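Local coordinates for protein serine-tRNA ligase (Naegleria fowleri, PDB 6BLJ) that probably charges cytosolic tRNA(Ser) with serine in an ATP-dependent reaction that passes through a seryl-adenylate, as in other seryl-tRNA synthetases, at residues 417-422 and 435-440; 287-292 and 337-342; 364-369 and 468-473. All coordinates share one frame; numbering follows the deposited sequence.

Interaction 1: residues 417-422 and 435-440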
loop_
_atom_site.group_PDB
_atom_site.type_symbol
_atom_site.label_atom_id
_atom_site.label_comp_id
_atom_site.label_asym_id
_atom_site.label_seq_id
_atom_site.Cartn_x
_atom_site.Cartn_y
_atom_site.Cartn_z
ATOM N N GLN A 417 -7.492 -18.962 15.136
ATOM C CA GLN A 417 -6.169 -18.943 14.512
ATOM C C GLN A 417 -5.502 -20.310 14.522
ATOM O O GLN A 417 -4.735 -20.620 13.602
ATOM C CB GLN A 417 -5.248 -17.924 15.200
ATOM C CG GLN A 417 -4.346 -17.141 14.215
ATOM C CD GLN A 417 -5.153 -16.232 13.279
ATOM O OE1 GLN A 417 -5.979 -15.441 13.734
ATOM N NE2 GLN A 417 -4.913 -16.344 11.968
ATOM N N THR A 418 -5.726 -21.114 15.568
ATOM C CA THR A 418 -5.121 -22.440 15.596
ATOM C C THR A 418 -5.627 -23.298 14.445
ATOM O O THR A 418 -4.907 -24.190 13.979
ATOM C CB THR A 418 -5.397 -23.149 16.926
ATOM O OG1 THR A 418 -6.805 -23.263 17.117
ATOM C CG2 THR A 418 -4.786 -22.385 18.103
ATOM N N ARG A 419 -6.869 -23.073 13.999
ATOM C CA ARG A 419 -7.353 -23.737 12.783
ATOM C C ARG A 419 -6.512 -23.358 11.571
ATOM O O ARG A 419 -6.090 -24.217 10.791
ATOM C CB ARG A 419 -8.814 -23.379 12.528
ATOM C CG ARG A 419 -9.794 -24.212 13.313
ATOM C CD ARG A 419 -11.229 -23.757 13.092
ATOM N NE ARG A 419 -12.080 -24.296 14.144
ATOM C CZ ARG A 419 -12.618 -25.514 14.107
ATOM N NH1 ARG A 419 -12.405 -26.309 13.062
ATOM N NH2 ARG A 419 -13.373 -25.936 15.111
ATOM N N ARG A 420 -6.265 -22.063 11.394
ATOM C CA ARG A 420 -5.529 -21.603 10.225
ATOM C C ARG A 420 -4.061 -22.011 10.287
ATOM O O ARG A 420 -3.423 -22.181 9.242
ATOM C CB ARG A 420 -5.694 -20.086 10.100
ATOM C CG ARG A 420 -7.135 -19.694 9.793
ATOM C CD ARG A 420 -7.447 -18.234 10.140
ATOM N NE ARG A 420 -8.696 -17.795 9.510
ATOM C CZ ARG A 420 -9.917 -18.125 9.929
ATOM N NH1 ARG A 420 -10.083 -18.895 11.001
ATOM N NH2 ARG A 420 -10.984 -17.674 9.282
ATOM N N LEU A 421 -3.521 -22.187 11.492
ATOM C CA LEU A 421 -2.137 -22.585 11.707
ATOM C C LEU A 421 -1.983 -24.086 11.933
ATOM O O LEU A 421 -0.853 -24.564 12.078
ATOM C CB LEU A 421 -1.557 -21.816 12.901
ATOM C CG LEU A 421 -1.289 -20.314 12.723
ATOM C CD1 LEU A 421 -1.154 -19.632 14.073
ATOM C CD2 LEU A 421 -0.018 -20.138 11.918
ATOM N N GLU A 422 -3.089 -24.821 11.981
ATOM C CA GLU A 422 -3.108 -26.268 12.233
ATOM C C GLU A 422 -2.390 -26.621 13.539
ATOM O O GLU A 422 -1.566 -27.539 13.600
ATOM C CB GLU A 422 -2.514 -27.033 11.050
ATOM C CG GLU A 422 -3.317 -26.871 9.767
ATOM C CD GLU A 422 -2.836 -27.784 8.658
ATOM O OE1 GLU A 422 -2.810 -29.013 8.878
ATOM O OE2 GLU A 422 -2.467 -27.279 7.577
ATOM N N VAL A 435 -9.914 -33.735 13.456
ATOM C CA VAL A 435 -8.975 -33.287 14.472
ATOM C C VAL A 435 -9.623 -32.209 15.330
ATOM O O VAL A 435 -10.560 -31.519 14.910
ATOM C CB VAL A 435 -7.681 -32.763 13.825
ATOM N N GLU A 436 -9.125 -32.077 16.550
ATOM C CA GLU A 436 -9.505 -31.003 17.447
ATOM C C GLU A 436 -8.375 -29.977 17.448
ATOM O O GLU A 436 -7.220 -30.310 17.183
ATOM C CB GLU A 436 -9.702 -31.560 18.855
ATOM C CG GLU A 436 -10.571 -32.805 18.920
ATOM C CD GLU A 436 -10.655 -33.368 20.329
ATOM O OE1 GLU A 436 -9.911 -34.318 20.657
ATOM O OE2 GLU A 436 -11.458 -32.833 21.118
ATOM N N PHE A 437 -8.694 -28.733 17.792
ATOM C CA PHE A 437 -7.689 -27.679 17.789
ATOM C C PHE A 437 -7.504 -27.073 19.174
ATOM O O PHE A 437 -8.427 -27.055 19.994
ATOM C CB PHE A 437 -8.041 -26.587 16.763
ATOM C CG PHE A 437 -8.136 -27.108 15.356
ATOM C CD1 PHE A 437 -6.996 -27.177 14.556
ATOM C CD2 PHE A 437 -9.340 -27.552 14.838
ATOM C CE1 PHE A 437 -7.062 -27.672 13.265
ATOM C CE2 PHE A 437 -9.414 -28.053 13.545
ATOM C CZ PHE A 437 -8.277 -28.108 12.758
ATOM N N CYS A 438 -6.292 -26.587 19.431
ATOM C CA CYS A 438 -6.030 -25.848 20.659
ATOM C C CYS A 438 -6.702 -24.477 20.605
ATOM O O CYS A 438 -7.212 -24.046 19.567
ATOM C CB CYS A 438 -4.528 -25.679 20.883
ATOM S SG CYS A 438 -3.633 -27.244 21.110
ATOM N N HIS A 439 -6.685 -23.785 21.742
ATOM C CA HIS A 439 -7.076 -22.385 21.814
ATOM C C HIS A 439 -5.839 -21.522 22.013
ATOM O O HIS A 439 -4.860 -21.959 22.628
ATOM C CB HIS A 439 -8.050 -22.109 22.965
ATOM C CG HIS A 439 -9.398 -22.733 22.783
ATOM N ND1 HIS A 439 -10.480 -22.404 23.570
ATOM C CD2 HIS A 439 -9.838 -23.666 21.906
ATOM C CE1 HIS A 439 -11.528 -23.120 23.193
ATOM N NE2 HIS A 439 -11.164 -23.892 22.185
ATOM N N MET A 440 -5.908 -20.277 21.518
ATOM C CA MET A 440 -4.837 -19.310 21.682
ATOM C C MET A 440 -5.387 -17.995 22.218
ATOM O O MET A 440 -6.452 -17.528 21.791
ATOM C CB MET A 440 -4.102 -19.042 20.355
ATOM C CG MET A 440 -2.970 -19.998 20.030
ATOM S SD MET A 440 -2.285 -19.618 18.392
ATOM C CE MET A 440 -0.868 -20.709 18.434
#
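Thr418 and Phe437 head a buried helix-on-strand contact, in which the short helix 416-421 lies against the start of strand 436-447. The one hydrogen bond across it runs from Thr418 OG1 to Cys438 O at 2.6 Å. OG1 sits between the backbone N and the carbonyl carbon (chi1 59°), which turns it to the strand. It meets the carbonyl at a C=O...donor angle of 146°, tilted from the carbonyl plane. The methyl of Thr418 points along the strand instead: CG2 lies 3.6 Å from Met440 CG and also touches its sulfur. On the other side of the hydroxyl, Arg419 sets its CG methylene over the Phe437 ring. Arg419 CG is 3.8 Å from the ring centroid, a CH-pi contact over the face. The guanidinium follows, with NH1 3.5 Å from Phe437 CE2, but its plane is turned 49° from the ring, so this is no parallel stack. The guanidinium itself is paired with Asp415 through a salt bridge. At the ring edge Phe437 meets Glu422 CA. Glu422 has positive phi and closes the helix, a Schellman motif set against the start of an inner strand of the antiparallel sheet of the class II synthetase core.

Interaction 2: residues 287-292 and 337-342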
loop_
_atom_site.group_PDB
_atom_site.type_symbol
_atom_site.label_atom_id
_atom_site.label_comp_id
_atom_site.label_asym_id
_atom_site.label_seq_id
_atom_site.Cartn_x
_atom_site.Cartn_y
_atom_site.Cartn_z
ATOM N N PRO A 287 4.730 -13.496 15.330
ATOM C CA PRO A 287 5.702 -14.594 15.174
ATOM C C PRO A 287 5.531 -15.707 16.197
ATOM O O PRO A 287 5.823 -16.872 15.889
ATOM C CB PRO A 287 7.065 -13.894 15.332
ATOM C CG PRO A 287 6.770 -12.650 16.150
ATOM C CD PRO A 287 5.401 -12.215 15.650
ATOM N N ILE A 288 5.068 -15.400 17.408
ATOM C CA ILE A 288 4.893 -16.464 18.392
ATOM C C ILE A 288 3.759 -17.399 17.971
ATOM O O ILE A 288 3.818 -18.613 18.204
ATOM C CB ILE A 288 4.668 -15.872 19.798
ATOM C CG1 ILE A 288 5.929 -15.125 20.272
ATOM C CG2 ILE A 288 4.319 -16.977 20.801
ATOM C CD1 ILE A 288 5.705 -14.325 21.541
ATOM N N ALA A 289 2.698 -16.849 17.371
ATOM C CA ALA A 289 1.662 -17.695 16.788
ATOM C C ALA A 289 2.231 -18.569 15.676
ATOM O O ALA A 289 2.026 -19.785 15.664
ATOM C CB ALA A 289 0.507 -16.836 16.259
ATOM N N ALA A 290 2.967 -17.965 14.736
ATOM C CA ALA A 290 3.506 -18.734 13.615
ATOM C C ALA A 290 4.490 -19.800 14.092
ATOM O O ALA A 290 4.621 -20.851 13.458
ATOM C CB ALA A 290 4.177 -17.795 12.603
ATOM N N PHE A 291 5.149 -19.555 15.231
ATOM C CA PHE A 291 6.040 -20.526 15.864
ATOM C C PHE A 291 5.355 -21.873 16.071
ATOM O O PHE A 291 6.021 -22.914 16.084
ATOM C CB PHE A 291 6.514 -19.937 17.208
ATOM C CG PHE A 291 7.509 -20.787 17.979
ATOM C CD1 PHE A 291 8.870 -20.529 17.901
ATOM C CD2 PHE A 291 7.077 -21.783 18.849
ATOM C CE1 PHE A 291 9.796 -21.292 18.637
ATOM C CE2 PHE A 291 7.985 -22.539 19.579
ATOM C CZ PHE A 291 9.343 -22.296 19.477
ATOM N N HIS A 292 4.031 -21.879 16.210
ATOM C CA HIS A 292 3.292 -23.104 16.493
ATOM C C HIS A 292 2.719 -23.768 15.251
ATOM O O HIS A 292 2.007 -24.771 15.377
ATOM C CB HIS A 292 2.183 -22.820 17.509
ATOM C CG HIS A 292 2.719 -22.449 18.857
ATOM N ND1 HIS A 292 3.015 -21.147 19.207
ATOM C CD2 HIS A 292 3.104 -23.216 19.904
ATOM C CE1 HIS A 292 3.519 -21.125 20.430
ATOM N NE2 HIS A 292 3.581 -22.366 20.876
ATOM N N GLU A 337 4.607 -9.083 25.899
ATOM C CA GLU A 337 3.330 -9.674 25.526
ATOM C C GLU A 337 3.134 -11.009 26.242
ATOM O O GLU A 337 4.076 -11.806 26.357
ATOM C CB GLU A 337 3.278 -9.866 23.987
ATOM C CG GLU A 337 1.978 -10.451 23.441
ATOM C CD GLU A 337 0.874 -9.406 23.313
ATOM O OE1 GLU A 337 1.113 -8.220 23.646
ATOM O OE2 GLU A 337 -0.231 -9.770 22.861
ATOM N N GLN A 338 1.924 -11.230 26.766
ATOM C CA GLN A 338 1.503 -12.553 27.221
ATOM C C GLN A 338 0.886 -13.309 26.053
ATOM O O GLN A 338 0.025 -12.769 25.353
ATOM C CB GLN A 338 0.472 -12.478 28.346
ATOM C CG GLN A 338 0.871 -11.729 29.605
ATOM C CD GLN A 338 -0.296 -11.673 30.595
ATOM O OE1 GLN A 338 -0.602 -12.655 31.246
ATOM N NE2 GLN A 338 -0.952 -10.522 30.691
ATOM N N PHE A 339 1.315 -14.553 25.853
ATOM C CA PHE A 339 0.792 -15.410 24.789
ATOM C C PHE A 339 0.624 -16.819 25.347
ATOM O O PHE A 339 1.575 -17.373 25.911
ATOM C CB PHE A 339 1.730 -15.417 23.567
ATOM C CG PHE A 339 1.160 -16.145 22.364
ATOM C CD1 PHE A 339 1.219 -17.536 22.274
ATOM C CD2 PHE A 339 0.559 -15.437 21.338
ATOM C CE1 PHE A 339 0.686 -18.201 21.181
ATOM C CE2 PHE A 339 0.022 -16.092 20.235
ATOM C CZ PHE A 339 0.080 -17.477 20.156
ATOM N N VAL A 340 -0.577 -17.394 25.228
ATOM C CA VAL A 340 -0.861 -18.694 25.833
ATOM C C VAL A 340 -1.587 -19.603 24.848
ATOM O O VAL A 340 -2.534 -19.179 24.176
ATOM C CB VAL A 340 -1.683 -18.557 27.131
ATOM C CG1 VAL A 340 -1.854 -19.941 27.794
ATOM C CG2 VAL A 340 -1.004 -17.591 28.106
ATOM N N VAL A 341 -1.144 -20.865 24.784
ATOM C CA VAL A 341 -1.850 -21.945 24.103
ATOM C C VAL A 341 -2.512 -22.807 25.177
ATOM O O VAL A 341 -1.839 -23.246 26.122
ATOM C CB VAL A 341 -0.883 -22.792 23.252
ATOM C CG1 VAL A 341 -1.647 -23.839 22.436
ATOM C CG2 VAL A 341 0.021 -21.910 22.365
ATOM N N THR A 342 -3.818 -23.064 25.048
ATOM C CA THR A 342 -4.496 -23.908 26.042
ATOM C C THR A 342 -5.225 -25.077 25.392
ATOM O O THR A 342 -5.477 -25.109 24.184
ATOM C CB THR A 342 -5.523 -23.139 26.887
ATOM O OG1 THR A 342 -6.717 -22.950 26.111
ATOM C CG2 THR A 342 -4.970 -21.797 27.348
#
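Phe339 reaches from strand 332-342 to helix 285-290, joining the antiparallel sheet of the class II synthetase core to a helix that lies against it. Its CG is anti to the backbone N (chi1 -173°), which sends the ring out toward the helix. CB already touches the methyl Ile288 CG2. That methyl then sits over one face of the ring, displaced toward the rim. Ile288 CG2 comes closest to Phe339 CD1, at 3.5 Å, and is 3.7 Å from the ring centroid, a CH-pi contact. Further out the ring atoms part company. CE1 lies near His292 CE1, CE2 near the backbone N and CB of Ala289, and the tip, Phe339 CZ, is 3.7 Å from Ala289 CA. Phe339 thus ends against the helix backbone. Met440 of the next strand also packs on it. The opposite side of the helix belongs to the dimer interface: Phe291 meets Phe216 of the second subunit edge-to-face, and Ala290 O accepts a hydrogen bond from Gln208 of that subunit.

Beside Phe339, Val341 points its CG2 at the His292 ring, 4.0 Å from the centroid and over the face. Phe291 CD2 lies over the opposite face. A bent hydrogen bond from His292 ND1 to Ile288 O, 2.8 Å long with an N-H...O angle of 138°, helps set the rotation of this imidazole, packed on both faces.

Interaction 3: residues 364-369 and 468-473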
loop_
_atom_site.group_PDB
_atom_site.type_symbol
_atom_site.label_atom_id
_atom_site.label_comp_id
_atom_site.label_asym_id
_atom_site.label_seq_id
_atom_site.Cartn_x
_atom_site.Cartn_y
_atom_site.Cartn_z
ATOM N N TYR A 364 0.106 -3.409 36.719
ATOM C CA TYR A 364 -0.107 -1.969 36.863
ATOM C C TYR A 364 -0.387 -1.568 38.306
ATOM O O TYR A 364 -0.001 -0.464 38.722
ATOM C CB TYR A 364 -1.210 -1.494 35.905
ATOM C CG TYR A 364 -0.664 -1.571 34.499
ATOM C CD1 TYR A 364 0.241 -0.608 34.042
ATOM C CD2 TYR A 364 -0.947 -2.659 33.671
ATOM C CE1 TYR A 364 0.822 -0.698 32.789
ATOM C CE2 TYR A 364 -0.380 -2.748 32.384
ATOM C CZ TYR A 364 0.502 -1.762 31.964
ATOM O OH TYR A 364 1.083 -1.820 30.728
ATOM N N GLN A 365 -1.041 -2.429 39.090
ATOM C CA GLN A 365 -1.106 -2.144 40.519
ATOM C C GLN A 365 0.297 -2.039 41.113
ATOM O O GLN A 365 0.557 -1.158 41.934
ATOM C CB GLN A 365 -1.916 -3.208 41.262
ATOM C CG GLN A 365 -3.402 -3.208 40.950
ATOM C CD GLN A 365 -4.060 -4.489 41.429
ATOM O OE1 GLN A 365 -3.576 -5.116 42.360
ATOM N NE2 GLN A 365 -5.148 -4.892 40.779
ATOM N N SER A 366 1.215 -2.928 40.716
ATOM C CA SER A 366 2.558 -2.856 41.291
ATOM C C SER A 366 3.252 -1.556 40.896
ATOM O O SER A 366 4.126 -1.078 41.623
ATOM C CB SER A 366 3.418 -4.056 40.876
ATOM O OG SER A 366 3.896 -3.928 39.538
ATOM N N LEU A 367 2.885 -0.972 39.753
ATOM C CA LEU A 367 3.442 0.303 39.318
ATOM C C LEU A 367 2.717 1.508 39.909
ATOM O O LEU A 367 3.154 2.638 39.681
ATOM C CB LEU A 367 3.412 0.403 37.781
ATOM C CG LEU A 367 4.401 -0.515 37.055
ATOM C CD1 LEU A 367 4.061 -0.570 35.592
ATOM C CD2 LEU A 367 5.837 -0.005 37.246
ATOM N N GLY A 368 1.647 1.298 40.672
ATOM C CA GLY A 368 0.844 2.414 41.144
ATOM C C GLY A 368 0.130 3.174 40.041
ATOM O O GLY A 368 -0.072 4.382 40.157
ATOM N N ILE A 369 -0.282 2.496 38.980
ATOM C CA ILE A 369 -0.959 3.128 37.851
ATOM C C ILE A 369 -2.458 2.879 37.996
ATOM O O ILE A 369 -2.885 1.716 37.931
ATOM C CB ILE A 369 -0.444 2.576 36.513
ATOM C CG1 ILE A 369 1.033 2.921 36.297
ATOM C CG2 ILE A 369 -1.274 3.113 35.362
ATOM C CD1 ILE A 369 1.309 4.401 36.228
ATOM N N PRO A 468 8.724 5.086 39.972
ATOM C CA PRO A 468 7.902 4.122 40.715
ATOM C C PRO A 468 8.769 3.195 41.560
ATOM O O PRO A 468 9.823 2.734 41.118
ATOM C CB PRO A 468 7.163 3.362 39.613
ATOM C CG PRO A 468 7.032 4.406 38.476
ATOM C CD PRO A 468 8.319 5.214 38.559
ATOM N N GLU A 469 8.327 2.960 42.795
ATOM C CA GLU A 469 9.141 2.208 43.748
ATOM C C GLU A 469 9.648 0.905 43.137
ATOM O O GLU A 469 10.839 0.595 43.215
ATOM C CB GLU A 469 8.341 1.927 45.013
ATOM C CG GLU A 469 9.209 1.571 46.188
ATOM C CD GLU A 469 8.404 1.351 47.441
ATOM O OE1 GLU A 469 7.942 2.350 48.035
ATOM O OE2 GLU A 469 8.214 0.173 47.813
ATOM N N VAL A 470 8.759 0.149 42.484
ATOM C CA VAL A 470 9.138 -1.173 41.991
ATOM C C VAL A 470 10.181 -1.099 40.878
ATOM O O VAL A 470 10.879 -2.088 40.632
ATOM C CB VAL A 470 7.890 -1.955 41.533
ATOM C CG1 VAL A 470 7.417 -1.472 40.172
ATOM C CG2 VAL A 470 8.164 -3.453 41.505
ATOM N N LEU A 471 10.316 0.039 40.185
ATOM C CA LEU A 471 11.319 0.161 39.127
ATOM C C LEU A 471 12.673 0.654 39.634
ATOM O O LEU A 471 13.655 0.591 38.881
ATOM C CB LEU A 471 10.837 1.098 37.990
ATOM C CG LEU A 471 9.662 0.691 37.095
ATOM C CD1 LEU A 471 9.329 1.748 36.011
ATOM C CD2 LEU A 471 9.927 -0.666 36.438
ATOM N N GLN A 472 12.751 1.165 40.865
ATOM C CA GLN A 472 14.003 1.759 41.333
ATOM C C GLN A 472 15.175 0.778 41.308
ATOM O O GLN A 472 16.241 1.146 40.783
ATOM C CB GLN A 472 13.780 2.383 42.717
ATOM C CG GLN A 472 12.789 3.556 42.673
ATOM C CD GLN A 472 12.495 4.183 44.036
ATOM O OE1 GLN A 472 13.144 3.875 45.027
ATOM N NE2 GLN A 472 11.490 5.052 44.085
ATOM N N PRO A 473 15.057 -0.467 41.795
ATOM C CA PRO A 473 16.203 -1.392 41.685
ATOM C C PRO A 473 16.614 -1.691 40.256
ATOM O O PRO A 473 17.791 -1.974 40.006
ATOM C CB PRO A 473 15.709 -2.659 42.403
ATOM C CG PRO A 473 14.614 -2.200 43.286
ATOM C CD PRO A 473 13.953 -1.063 42.573
HETATM O O HOH W 1 6.007 0.908 42.079
#
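Leu367 and Pro468 bring the two backbones nearest, with their CA atoms 6.0 Å apart. Residues 364-369 are the last turn of helix 348-366 and its exit. Gly368 leaves the helix with positive phi (65°) and forms a Schellman motif. The bond from Ile369 N back to Tyr364 O, 3.0 Å long, is one of the two that close it. A positive phi is easily adopted by glycine. Residues 468-473 follow strand 464-466 and wind into a short 3-10 turn. Leu471 N bonds to Pro468 O at 2.9 Å in that turn.

No direct hydrogen bond links the two segments. A water molecule does so instead. It donates to Ser366 O at 2.8 Å and accepts from Val470 N at 2.9 Å. A carbonyl at the helix end is thereby matched with an amide of the 3-10 turn.

Beside the water the contact is apolar. Leu367 holds CG beside the backbone N, and its branch CD2 does the touching. Leu367 CD2 meets Val470 CG1 at 3.6 Å and Leu471 CG at 3.9 Å, and Pro468 CB lies just beyond. The Leu367 and Val470 side chains cross at about a right angle. Val470 CG1 stands between the backbone N and the carbonyl carbon (chi1 77°). That position sets Val470 CG1 against two partners at once, since it is also 3.6 Å from Ser366 O.

Helix 220-238 lends Leu228 to Leu367 and Tyr231 to Val470 and Leu471; the Tyr231 hydroxyl also bonds to Ser366 OG, which is bonded to Phe363 O as well. From helix 448-458, Ile455 packs on Pro468 and Leu471. Tyr459, just past that helix, bonds to Leu367 O, while Tyr364 packs on Leu407 and Val408 of strand 404-412.

In the fold
From the N terminus, interaction 2 closes first. Helix 285-290 is joined to strand 332-342 across a loop of 44 residues that includes strand 304-313. The chain then runs into helix 348-366, whose end opens interaction 3. That contact closes only at residues 468-473, after 98 intervening residues. Interaction 1 is nested inside this long loop and spans just 12 residues. Interactions 1 and 2 follow in series and touch: strands 332-342 and 436-447 are neighbours in the same sheet, and the two helices also meet. Interaction 3 touches neither. It ties the C-terminal segment to a helix of the core, with its centre about 37 Å from that of interaction 1.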